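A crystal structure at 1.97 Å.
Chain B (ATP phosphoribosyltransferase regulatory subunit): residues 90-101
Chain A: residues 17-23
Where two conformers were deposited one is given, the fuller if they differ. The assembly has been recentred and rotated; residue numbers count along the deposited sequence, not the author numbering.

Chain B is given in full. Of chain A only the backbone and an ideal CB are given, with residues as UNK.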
# COMPACT_ATOMS: atom_id res chain seq x y z
N ALA B 90 14.77 -7.67 8.19
CA ALA B 90 15.73 -8.46 8.96
C ALA B 90 15.01 -9.47 9.85
O ALA B 90 15.41 -10.64 9.93
CB ALA B 90 16.64 -7.55 9.79
N ARG B 91 13.94 -9.02 10.50
CA ARG B 91 13.12 -9.93 11.31
C ARG B 91 12.57 -11.07 10.46
O ARG B 91 12.60 -12.23 10.86
CB ARG B 91 11.95 -9.19 12.00
CG ARG B 91 11.06 -10.13 12.86
CD ARG B 91 9.86 -9.42 13.51
NE ARG B 91 9.08 -8.63 12.54
CZ ARG B 91 8.48 -9.13 11.47
NH1 ARG B 91 8.53 -10.43 11.21
NH2 ARG B 91 7.82 -8.32 10.64
N LEU B 92 12.06 -10.72 9.29
CA LEU B 92 11.44 -11.69 8.40
C LEU B 92 12.47 -12.73 8.01
O LEU B 92 12.21 -13.94 8.08
CB LEU B 92 10.92 -10.96 7.16
CG LEU B 92 9.73 -11.49 6.38
CD1 LEU B 92 9.48 -10.59 5.18
CD2 LEU B 92 9.99 -12.90 5.92
N VAL B 93 13.64 -12.25 7.61
CA VAL B 93 14.75 -13.10 7.17
C VAL B 93 15.21 -14.09 8.23
O VAL B 93 15.50 -15.24 7.90
CB VAL B 93 15.95 -12.25 6.71
CG1 VAL B 93 17.18 -13.13 6.46
CG2 VAL B 93 15.59 -11.47 5.45
N ALA B 94 15.28 -13.65 9.49
CA ALA B 94 15.76 -14.51 10.56
C ALA B 94 14.69 -15.45 11.11
O ALA B 94 14.98 -16.30 11.94
CB ALA B 94 16.35 -13.69 11.70
N SER B 95 13.45 -15.31 10.64
CA SER B 95 12.37 -16.15 11.15
C SER B 95 11.62 -16.89 10.04
O SER B 95 11.93 -18.04 9.75
CB SER B 95 11.40 -15.32 11.99
OG SER B 95 10.87 -14.26 11.24
N SER B 96 10.64 -16.22 9.44
CA SER B 96 9.82 -16.76 8.35
C SER B 96 10.66 -17.37 7.22
O SER B 96 10.29 -18.37 6.62
CB SER B 96 8.93 -15.66 7.75
OG SER B 96 7.99 -15.12 8.68
N LEU B 97 11.79 -16.74 6.92
CA LEU B 97 12.62 -17.15 5.80
C LEU B 97 13.94 -17.73 6.27
O LEU B 97 14.91 -17.71 5.51
CB LEU B 97 12.92 -15.96 4.89
CG LEU B 97 11.78 -15.18 4.25
CD1 LEU B 97 12.34 -13.95 3.52
CD2 LEU B 97 10.97 -16.05 3.31
N LYS B 98 14.00 -18.23 7.50
CA LYS B 98 15.27 -18.69 8.06
C LYS B 98 15.84 -19.85 7.27
O LYS B 98 17.07 -20.03 7.21
CB LYS B 98 15.14 -19.06 9.54
CG LYS B 98 14.08 -20.11 9.87
CD LYS B 98 14.11 -20.42 11.36
CE LYS B 98 12.77 -20.93 11.86
NZ LYS B 98 11.74 -19.85 11.96
N ASP B 99 14.97 -20.63 6.64
CA ASP B 99 15.39 -21.78 5.86
C ASP B 99 15.64 -21.46 4.38
O ASP B 99 15.90 -22.36 3.58
CB ASP B 99 14.41 -22.93 6.03
CG ASP B 99 14.57 -23.65 7.36
OD1 ASP B 99 15.71 -24.10 7.64
OD2 ASP B 99 13.59 -23.75 8.12
N ARG B 100 15.56 -20.18 4.02
CA ARG B 100 16.01 -19.77 2.70
C ARG B 100 17.46 -19.32 2.80
O ARG B 100 17.78 -18.39 3.54
CB ARG B 100 15.11 -18.66 2.15
CG ARG B 100 13.63 -18.94 2.32
CD ARG B 100 12.79 -18.35 1.19
NE ARG B 100 11.36 -18.53 1.43
CZ ARG B 100 10.40 -18.09 0.61
NH1 ARG B 100 10.71 -17.46 -0.51
NH2 ARG B 100 9.12 -18.29 0.93
N ALA B 101 18.34 -20.00 2.06
CA ALA B 101 19.77 -19.76 2.14
C ALA B 101 20.17 -18.41 1.55
O ALA B 101 19.56 -17.94 0.59
CB ALA B 101 20.55 -20.89 1.45
N UNK A 17 0.66 -9.94 10.49
CA UNK A 17 1.15 -11.02 9.65
C UNK A 17 2.13 -10.54 8.61
O UNK A 17 1.95 -9.48 8.07
CB UNK A 17 -0.02 -11.73 8.96
N UNK A 18 3.17 -11.33 8.32
CA UNK A 18 4.08 -11.05 7.20
C UNK A 18 3.49 -11.57 5.88
O UNK A 18 2.69 -12.50 5.88
CB UNK A 18 5.45 -11.68 7.45
N UNK A 19 3.91 -10.98 4.76
CA UNK A 19 3.53 -11.49 3.44
C UNK A 19 4.78 -11.96 2.67
O UNK A 19 5.57 -11.15 2.18
CB UNK A 19 2.79 -10.41 2.65
N UNK A 20 4.96 -13.27 2.59
CA UNK A 20 6.16 -13.85 1.99
C UNK A 20 6.09 -13.77 0.47
O UNK A 20 5.00 -13.58 -0.09
CB UNK A 20 6.34 -15.30 2.44
N UNK A 21 7.25 -13.93 -0.20
CA UNK A 21 7.39 -13.69 -1.64
C UNK A 21 6.32 -14.34 -2.52
O UNK A 21 5.74 -13.66 -3.36
CB UNK A 21 8.76 -14.19 -2.09
N UNK A 22 6.06 -15.63 -2.34
CA UNK A 22 5.12 -16.34 -3.21
C UNK A 22 3.69 -15.86 -3.01
O UNK A 22 2.94 -15.70 -3.97
CB UNK A 22 5.20 -17.85 -2.96
N UNK A 23 3.32 -15.65 -1.76
CA UNK A 23 1.99 -15.17 -1.43
C UNK A 23 1.84 -13.74 -1.95
O UNK A 23 0.76 -13.35 -2.41
CB UNK A 23 1.74 -15.24 0.08

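Position 17 of chain A has an extended backbone (phi/psi -138/143°) and a CA-to-CB bond that points away from chain B, with nothing of the other stretch within 5.5 Å of the ideal CB. This stretch of chain B sets no requirement, and many side chains would suit. The residue is Arg A17, which makes no contact with the stretch.

At position 18 CA-to-CB points toward chain B. The ideal CB lies 4.4 Å from Leu B92 CG, 4.4 Å from Ser B96 OG and 5.0 Å from Arg B91 NH1, so a positive charge sits within reach of a short side chain. An acidic residue would answer it best, although Asn or Gln could also accept hydrogen bonds. The deposited Asp A18 (chi1 m) forms a two-pronged salt bridge: Arg B91 NH1 donates to Asp A18 OD2 at 2.8 Å and Arg B91 NH2 to Asp A18 OD1 at 3.0 Å. Both bonds are nearly linear, and OD2 lies at the edge of the guanidinium, near its plane.

Position 19 points away, with nothing of the stretch within 5.5 Å of its ideal CB, so the choice is loose. It is Thr A19.

Position 20 turns back toward chain B. Its ideal CB is 4.8 Å from Leu B97 CD2, and the side chains of Leu B92 and Leu B97 offer an apolar surface. Leu, Ile or Met would fit; because the position is an N-cap, Ser, Thr, Asp or Asn would be reasonable on backbone grounds. Leu A20 takes the apolar option: its CD2 packs 3.4 Å from Leu B92 CD2, while its CD1 lies 4.0 Å from Leu B97 CD2.

At position 21 phi is -48° and a helix begins, a setting that suits proline, though Ala or another small residue could also be accommodated. The ideal CB is 4.1 Å from Arg B100 NH1. Pro A21 places CG 3.6 Å from Arg B100 NH1 and CD 4.2 Å from Leu B97 CD2.

Position 22 is helical and points sideways, with nothing of the stretch within 5.5 Å of the ideal CB, but the extended Arg B100 side chain brings its guanidinium nearby. A longer acidic side chain could reach it; Gln could offer an acceptor without the charge. Glu A22 bends back through chi2 p, and its end forms a salt bridge: Arg B100 NH2 donates to Glu A22 OE1 and Arg B100 NH1 to Glu A22 OE2, each at 2.8 Å, the second less linear (135°).

Position 23, also helical, is out of reach of the stretch; it is Trp A23.

Chain A, residues 17-23: RDTLPEW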
# COMPACT_ATOMS: atom_id res chain seq x y z
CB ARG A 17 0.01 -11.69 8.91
CG ARG A 17 -1.12 -12.15 9.73
CD ARG A 17 -2.13 -12.84 8.88
NE ARG A 17 -3.20 -11.96 8.47
CZ ARG A 17 -4.08 -12.22 7.51
NH1 ARG A 17 -4.01 -13.35 6.85
NH2 ARG A 17 -5.01 -11.35 7.21
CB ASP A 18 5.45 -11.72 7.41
CG ASP A 18 6.29 -11.03 8.47
OD1 ASP A 18 6.23 -9.79 8.58
OD2 ASP A 18 7.04 -11.73 9.20
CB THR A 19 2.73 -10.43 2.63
OG1 THR A 19 1.56 -10.04 3.37
CG2 THR A 19 2.31 -10.98 1.26
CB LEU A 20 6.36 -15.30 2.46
CG LEU A 20 6.47 -15.52 3.98
CD1 LEU A 20 7.20 -16.81 4.29
CD2 LEU A 20 7.18 -14.36 4.66
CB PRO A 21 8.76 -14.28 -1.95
CG PRO A 21 9.52 -14.09 -0.68
CD PRO A 21 8.52 -14.36 0.41
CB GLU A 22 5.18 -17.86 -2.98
CG GLU A 22 6.55 -18.46 -3.21
CD GLU A 22 7.58 -18.03 -2.17
OE1 GLU A 22 7.18 -17.75 -1.01
OE2 GLU A 22 8.78 -17.97 -2.51
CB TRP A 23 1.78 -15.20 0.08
CG TRP A 23 0.33 -15.22 0.51
CD1 TRP A 23 -0.41 -16.33 0.82
CD2 TRP A 23 -0.54 -14.09 0.66
NE1 TRP A 23 -1.69 -15.95 1.17
CE2 TRP A 23 -1.80 -14.59 1.08
CE3 TRP A 23 -0.39 -12.71 0.49
CZ2 TRP A 23 -2.89 -13.75 1.33
CZ3 TRP A 23 -1.48 -11.87 0.75
CH2 TRP A 23 -2.71 -12.40 1.15
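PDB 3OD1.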